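PDB 4N91: TRAP dicarboxylate transporter, DctP subunit from Anaerococcus prevoti, which binds D-glucuronate, in both its alpha and beta forms, and probably serves as the extracellular solute receptor of a TRAP transporter. Local coordinates for residues A[42-47]-A[275-280]; A[147-152]-A[267-272]. One frame throughout, in Å; residues are numbered along the deposited sequence.

Contact 1: residues A[42-47]-A[275-280]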
loop_
_atom_site.group_PDB
_atom_site.type_symbol
_atom_site.label_atom_id
_atom_site.label_comp_id
_atom_site.label_asym_id
_atom_site.label_seq_id
_atom_site.Cartn_x
_atom_site.Cartn_y
_atom_site.Cartn_z
ATOM N N ASN A 42 5.905 15.576 -2.400
ATOM C CA ASN A 42 7.265 15.101 -2.635
ATOM C C ASN A 42 7.353 13.586 -2.813
ATOM O O ASN A 42 8.389 13.055 -3.193
ATOM C CB ASN A 42 8.156 15.499 -1.470
ATOM C CG ASN A 42 8.346 17.001 -1.386
ATOM O OD1 ASN A 42 8.595 17.665 -2.396
ATOM N ND2 ASN A 42 8.210 17.541 -0.196
ATOM N N HIS A 43 6.262 12.894 -2.514
ATOM C CA HIS A 43 6.288 11.441 -2.460
ATOM C C HIS A 43 6.297 10.858 -3.890
ATOM O O HIS A 43 5.690 11.414 -4.780
ATOM C CB HIS A 43 5.033 11.004 -1.686
ATOM C CG HIS A 43 4.973 9.546 -1.368
ATOM N ND1 HIS A 43 4.620 8.610 -2.312
ATOM C CD2 HIS A 43 5.176 8.868 -0.218
ATOM C CE1 HIS A 43 4.621 7.407 -1.760
ATOM N NE2 HIS A 43 4.948 7.543 -0.481
ATOM N N PRO A 44 6.971 9.714 -4.104
ATOM C CA PRO A 44 6.971 9.013 -5.406
ATOM C C PRO A 44 5.614 8.899 -6.090
ATOM O O PRO A 44 5.505 8.976 -7.304
ATOM C CB PRO A 44 7.504 7.638 -5.037
ATOM C CG PRO A 44 8.491 7.955 -3.960
ATOM C CD PRO A 44 7.764 8.972 -3.110
ATOM N N THR A 45 4.574 8.610 -5.329
ATOM C CA THR A 45 3.228 8.524 -5.890
ATOM C C THR A 45 2.741 9.806 -6.507
ATOM O O THR A 45 2.130 9.787 -7.572
ATOM C CB THR A 45 2.274 7.999 -4.791
ATOM O OG1 THR A 45 2.659 6.663 -4.488
ATOM C CG2 THR A 45 0.817 8.052 -5.242
ATOM N N HIS A 46 3.011 10.947 -5.872
ATOM C CA HIS A 46 2.652 12.208 -6.484
ATOM C C HIS A 46 3.471 12.444 -7.766
ATOM O O HIS A 46 2.921 12.849 -8.781
ATOM C CB HIS A 46 2.822 13.381 -5.516
ATOM C CG HIS A 46 2.261 14.657 -6.042
ATOM N ND1 HIS A 46 0.915 14.855 -6.255
ATOM C CD2 HIS A 46 2.870 15.793 -6.449
ATOM C CE1 HIS A 46 0.714 16.058 -6.756
ATOM N NE2 HIS A 46 1.884 16.656 -6.865
ATOM N N LEU A 47 4.772 12.145 -7.719
ATOM C CA LEU A 47 5.642 12.335 -8.877
ATOM C C LEU A 47 5.179 11.430 -10.017
ATOM O O LEU A 47 5.155 11.855 -11.170
ATOM C CB LEU A 47 7.092 12.043 -8.529
ATOM C CG LEU A 47 7.650 12.856 -7.362
ATOM C CD1 LEU A 47 9.085 12.437 -7.062
ATOM C CD2 LEU A 47 7.568 14.317 -7.665
ATOM N N LYS A 275 10.604 4.031 -9.996
ATOM C CA LYS A 275 11.943 4.624 -10.068
ATOM C C LYS A 275 12.138 5.620 -8.940
ATOM O O LYS A 275 13.189 5.663 -8.268
ATOM C CB LYS A 275 12.127 5.316 -11.408
ATOM C CG LYS A 275 13.448 6.066 -11.618
ATOM C CD LYS A 275 13.347 7.524 -11.168
ATOM C CE LYS A 275 14.449 8.392 -11.738
ATOM N NZ LYS A 275 14.366 9.782 -11.220
ATOM N N GLU A 276 11.113 6.427 -8.706
ATOM C CA GLU A 276 11.220 7.458 -7.668
ATOM C C GLU A 276 11.208 6.841 -6.285
ATOM O O GLU A 276 11.822 7.376 -5.359
ATOM C CB GLU A 276 10.098 8.490 -7.827
ATOM C CG GLU A 276 10.194 9.298 -9.103
ATOM C CD GLU A 276 11.391 10.232 -9.171
ATOM O OE1 GLU A 276 12.128 10.404 -8.173
ATOM O OE2 GLU A 276 11.594 10.825 -10.243
ATOM N N TRP A 277 10.524 5.714 -6.144
ATOM C CA TRP A 277 10.454 5.009 -4.868
ATOM C C TRP A 277 11.848 4.622 -4.388
ATOM O O TRP A 277 12.207 4.833 -3.235
ATOM C CB TRP A 277 9.569 3.763 -4.966
ATOM C CG TRP A 277 9.573 3.065 -3.668
ATOM C CD1 TRP A 277 10.291 1.946 -3.326
ATOM C CD2 TRP A 277 8.876 3.470 -2.489
ATOM N NE1 TRP A 277 10.072 1.634 -2.009
ATOM C CE2 TRP A 277 9.220 2.565 -1.470
ATOM C CE3 TRP A 277 7.996 4.523 -2.192
ATOM C CZ2 TRP A 277 8.719 2.678 -0.176
ATOM C CZ3 TRP A 277 7.503 4.628 -0.910
ATOM C CH2 TRP A 277 7.862 3.707 0.078
ATOM N N LYS A 278 12.651 4.076 -5.295
ATOM C CA LYS A 278 14.014 3.646 -4.960
ATOM C C LYS A 278 14.851 4.802 -4.424
ATOM O O LYS A 278 15.484 4.688 -3.377
ATOM C CB LYS A 278 14.686 3.018 -6.189
ATOM C CG LYS A 278 13.944 1.813 -6.744
ATOM C CD LYS A 278 14.626 1.265 -7.992
ATOM C CE LYS A 278 13.693 0.383 -8.815
ATOM N NZ LYS A 278 13.423 -0.917 -8.145
ATOM N N VAL A 279 14.789 5.934 -5.118
ATOM C CA VAL A 279 15.471 7.147 -4.705
ATOM C C VAL A 279 14.980 7.618 -3.330
ATOM O O VAL A 279 15.778 7.890 -2.419
ATOM C CB VAL A 279 15.233 8.270 -5.757
ATOM C CG1 VAL A 279 15.862 9.575 -5.316
ATOM C CG2 VAL A 279 15.824 7.845 -7.104
ATOM N N ALA A 280 13.666 7.713 -3.192
ATOM C CA ALA A 280 13.047 8.295 -1.996
ATOM C C ALA A 280 13.316 7.455 -0.759
ATOM O O ALA A 280 13.569 7.994 0.312
ATOM C CB ALA A 280 11.564 8.459 -2.205
#
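The imidazole of H43 meets the indole of W277 where NE2 of H43 lies 3.9 Å from CZ3 of W277, at the rim of the indole and close to its plane. The two ring planes are inclined by 52°, an oblique meeting. One face of the imidazole carries CD of P44, placed off-centre toward the rim, while its ND1 edge receives the backbone N of T45 almost in the ring plane. That bond, N of T45 to ND1 of H43, is 3.0 Å long with an N-H...N angle of 163°. CG of H43 is anti to its own backbone N and beside the carbonyl carbon (chi1 -172°), which brings the ring round to where ND1 can meet N of T45, two residues on. Bonded at one nitrogen and covered by the proline, the ring is held against rotation. Standing just before helix 44-60 and accepting from N of T45, H43 is its N-cap, and P44 occupies the first turn; the helix start is laid against the long helix 256-290 of this family 7 solute-binding protein, part of the periplasmic-binding-protein clan. P44 does most of the apolar packing. Its CG rests 3.6 Å from CB of A280 and 3.7 Å from CA of W277, and it also reaches CE3 of the indole, while its CB lies 3.9 Å from CB of E276. The pyrrolidine ring therefore sits against one turn of the opposing helix. Farther along, CD1 of L47 lies 3.8 Å from OE1 of E276, the two side chains crossing at about a right angle. The carboxylate also forms a salt bridge with K275, whose NZ approaches OE2 of E276 at 3.1 Å from above the carboxylate plane. M218, from helix 218-221, touches H43, P44, W277 and A280 alike, and N216 of the sugar site touches W277.

Contact 2: residues A[147-152]-A[267-272]; sequences TWLDAG and KVLNEV
N270 reaches from helix 256-290 to strand 147-149, where its ND2 donates to O of W148 at 2.8 Å with an N-H...O angle of 153°. The donor stands above the carbonyl plane, whereas the oxygen lies close to the plane of the amide. CG of N270 is anti to the backbone N (chi1 173°), which carries the amide carbon out toward the strand. The same ND2 lies over one face of the W148 indole, displaced toward the rim and 3.4 Å from NE1 of W148; these two nitrogens are both donors, and NE1 is bonded instead to D126. CB of N270 lies 3.3 Å from OG1 of T147. OD1 accepts from R274, so both ends of the amide are engaged. An alanine here would probably leave O of W148 without this donor and open a gap over the indole face. Packing is thus tight around N270, and the apolar leucine contacts are looser: CD2 of L149 is 3.9 Å from CG of L269, and CG2 of T147 lies 4.2 Å from CD2 of L269. K267 and E271, on the solvent side of the helix, turn away from the strand. The axes of 147-149 and 267-272 run 17° apart and come within 7.9 Å. Strand 143-149 is an outermost strand of the five-stranded sheet, pairing with 242-247, while L49 of helix 44-60 packs on L269 and M125 of helix 118-125 on W148.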
loop_
_atom_site.group_PDB
_atom_site.type_symbol
_atom_site.label_atom_id
_atom_site.label_comp_id
_atom_site.label_asym_id
_atom_site.label_seq_id
_atom_site.Cartn_x
_atom_site.Cartn_y
_atom_site.Cartn_z
ATOM N N THR A 147 -3.201 -0.495 -12.103
ATOM C CA THR A 147 -1.781 -0.759 -11.894
ATOM C C THR A 147 -1.500 -0.760 -10.397
ATOM O O THR A 147 -2.416 -0.559 -9.596
ATOM C CB THR A 147 -0.858 0.237 -12.664
ATOM O OG1 THR A 147 0.495 -0.245 -12.647
ATOM C CG2 THR A 147 -0.912 1.607 -12.078
ATOM N N TRP A 148 -0.248 -1.024 -10.048
ATOM C CA TRP A 148 0.205 -1.003 -8.666
ATOM C C TRP A 148 1.360 -0.009 -8.517
ATOM O O TRP A 148 1.971 0.437 -9.496
ATOM C CB TRP A 148 0.640 -2.402 -8.236
ATOM C CG TRP A 148 1.909 -2.878 -8.932
ATOM C CD1 TRP A 148 2.026 -3.369 -10.216
ATOM C CD2 TRP A 148 3.226 -2.922 -8.374
ATOM N NE1 TRP A 148 3.339 -3.699 -10.482
ATOM C CE2 TRP A 148 4.091 -3.446 -9.364
ATOM C CE3 TRP A 148 3.754 -2.585 -7.124
ATOM C CZ2 TRP A 148 5.451 -3.613 -9.148
ATOM C CZ3 TRP A 148 5.107 -2.761 -6.912
ATOM C CH2 TRP A 148 5.942 -3.271 -7.924
ATOM N N LEU A 149 1.637 0.345 -7.272
ATOM C CA LEU A 149 2.731 1.233 -6.940
ATOM C C LEU A 149 3.485 0.613 -5.786
ATOM O O LEU A 149 2.876 -0.036 -4.930
ATOM C CB LEU A 149 2.216 2.622 -6.540
ATOM C CG LEU A 149 1.251 3.287 -7.548
ATOM C CD1 LEU A 149 0.623 4.485 -6.922
ATOM C CD2 LEU A 149 1.905 3.637 -8.865
ATOM N N ASP A 150 4.792 0.838 -5.739
ATOM C CA ASP A 150 5.654 0.253 -4.723
ATOM C C ASP A 150 5.521 1.045 -3.413
ATOM O O ASP A 150 5.589 2.278 -3.405
ATOM C CB ASP A 150 7.102 0.339 -5.205
ATOM C CG ASP A 150 8.035 -0.640 -4.517
ATOM O OD1 ASP A 150 7.701 -1.215 -3.461
ATOM O OD2 ASP A 150 9.153 -0.840 -5.069
ATOM N N ALA A 151 5.311 0.326 -2.320
ATOM C CA ALA A 151 5.318 0.910 -0.978
ATOM C C ALA A 151 6.289 0.143 -0.074
ATOM O O ALA A 151 6.149 0.138 1.150
ATOM C CB ALA A 151 3.922 0.923 -0.398
ATOM N N GLY A 152 7.300 -0.496 -0.663
ATOM C CA GLY A 152 8.324 -1.161 0.135
ATOM C C GLY A 152 7.766 -2.235 1.041
ATOM O O GLY A 152 6.784 -2.884 0.699
ATOM N N LYS A 267 0.835 2.813 -17.201
ATOM C CA LYS A 267 2.120 2.141 -17.249
ATOM C C LYS A 267 3.218 3.126 -16.902
ATOM O O LYS A 267 4.144 2.816 -16.163
ATOM C CB LYS A 267 2.373 1.551 -18.627
ATOM C CG LYS A 267 3.616 0.699 -18.663
ATOM C CD LYS A 267 3.864 0.123 -20.072
ATOM C CE LYS A 267 2.630 -0.571 -20.646
ATOM N NZ LYS A 267 2.879 -1.036 -22.050
ATOM N N VAL A 268 3.122 4.329 -17.443
ATOM C CA VAL A 268 4.091 5.380 -17.101
ATOM C C VAL A 268 4.064 5.689 -15.606
ATOM O O VAL A 268 5.114 5.859 -14.974
ATOM C CB VAL A 268 3.823 6.681 -17.912
ATOM C CG1 VAL A 268 4.670 7.839 -17.389
ATOM C CG2 VAL A 268 4.128 6.431 -19.377
ATOM N N LEU A 269 2.866 5.780 -15.055
ATOM C CA LEU A 269 2.664 5.987 -13.619
ATOM C C LEU A 269 3.415 4.932 -12.805
ATOM O O LEU A 269 4.182 5.236 -11.894
ATOM C CB LEU A 269 1.171 5.904 -13.329
ATOM C CG LEU A 269 0.744 5.772 -11.880
ATOM C CD1 LEU A 269 1.296 6.886 -11.016
ATOM C CD2 LEU A 269 -0.799 5.768 -11.841
ATOM N N ASN A 270 3.194 3.676 -13.162
ATOM C CA ASN A 270 3.863 2.565 -12.489
ATOM C C ASN A 270 5.386 2.721 -12.585
ATOM O O ASN A 270 6.109 2.598 -11.592
ATOM C CB ASN A 270 3.396 1.248 -13.117
ATOM C CG ASN A 270 4.154 0.042 -12.607
ATOM O OD1 ASN A 270 5.128 -0.399 -13.213
ATOM N ND2 ASN A 270 3.705 -0.506 -11.497
ATOM N N GLU A 271 5.880 2.990 -13.778
ATOM C CA GLU A 271 7.323 3.074 -14.001
ATOM C C GLU A 271 7.981 4.233 -13.265
ATOM O O GLU A 271 9.025 4.058 -12.635
ATOM C CB GLU A 271 7.609 3.183 -15.493
ATOM C CG GLU A 271 7.243 1.889 -16.237
ATOM C CD GLU A 271 7.100 2.071 -17.715
ATOM O OE1 GLU A 271 6.993 3.223 -18.178
ATOM O OE2 GLU A 271 7.133 1.046 -18.449
ATOM N N VAL A 272 7.363 5.402 -13.323
ATOM C CA VAL A 272 7.944 6.591 -12.704
ATOM C C VAL A 272 7.866 6.496 -11.196
ATOM O O VAL A 272 8.848 6.756 -10.510
ATOM C CB VAL A 272 7.258 7.878 -13.202
ATOM C CG1 VAL A 272 7.717 9.073 -12.404
ATOM C CG2 VAL A 272 7.555 8.079 -14.689
#

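Overall arrangement
Helix 256-290 supplies one side of both contacts, whose centres are about 9 Å apart: its residues 267-272 face strand 143-149, whereas the start of helix 44-60 is met by residues 275-280. The contacts also touch directly. CD1 of W277 lies 3.5 Å from OD2 of D150, CZ2 of W277 is equally close to C of A151, and OG1 of T45 packs 3.8 Å from CD1 of L149. Contact 1 lies beside the glucuronate pocket, and contact 2 adjoins it through the end of segment 147-152. The side chain of H43 comes within about 5 Å of the bound sugar at nearest atoms; on segment 147-152, just past the touching residues, A151 belongs to the pocket, whereas the side chain of L149 stays about 7 Å from the sugar.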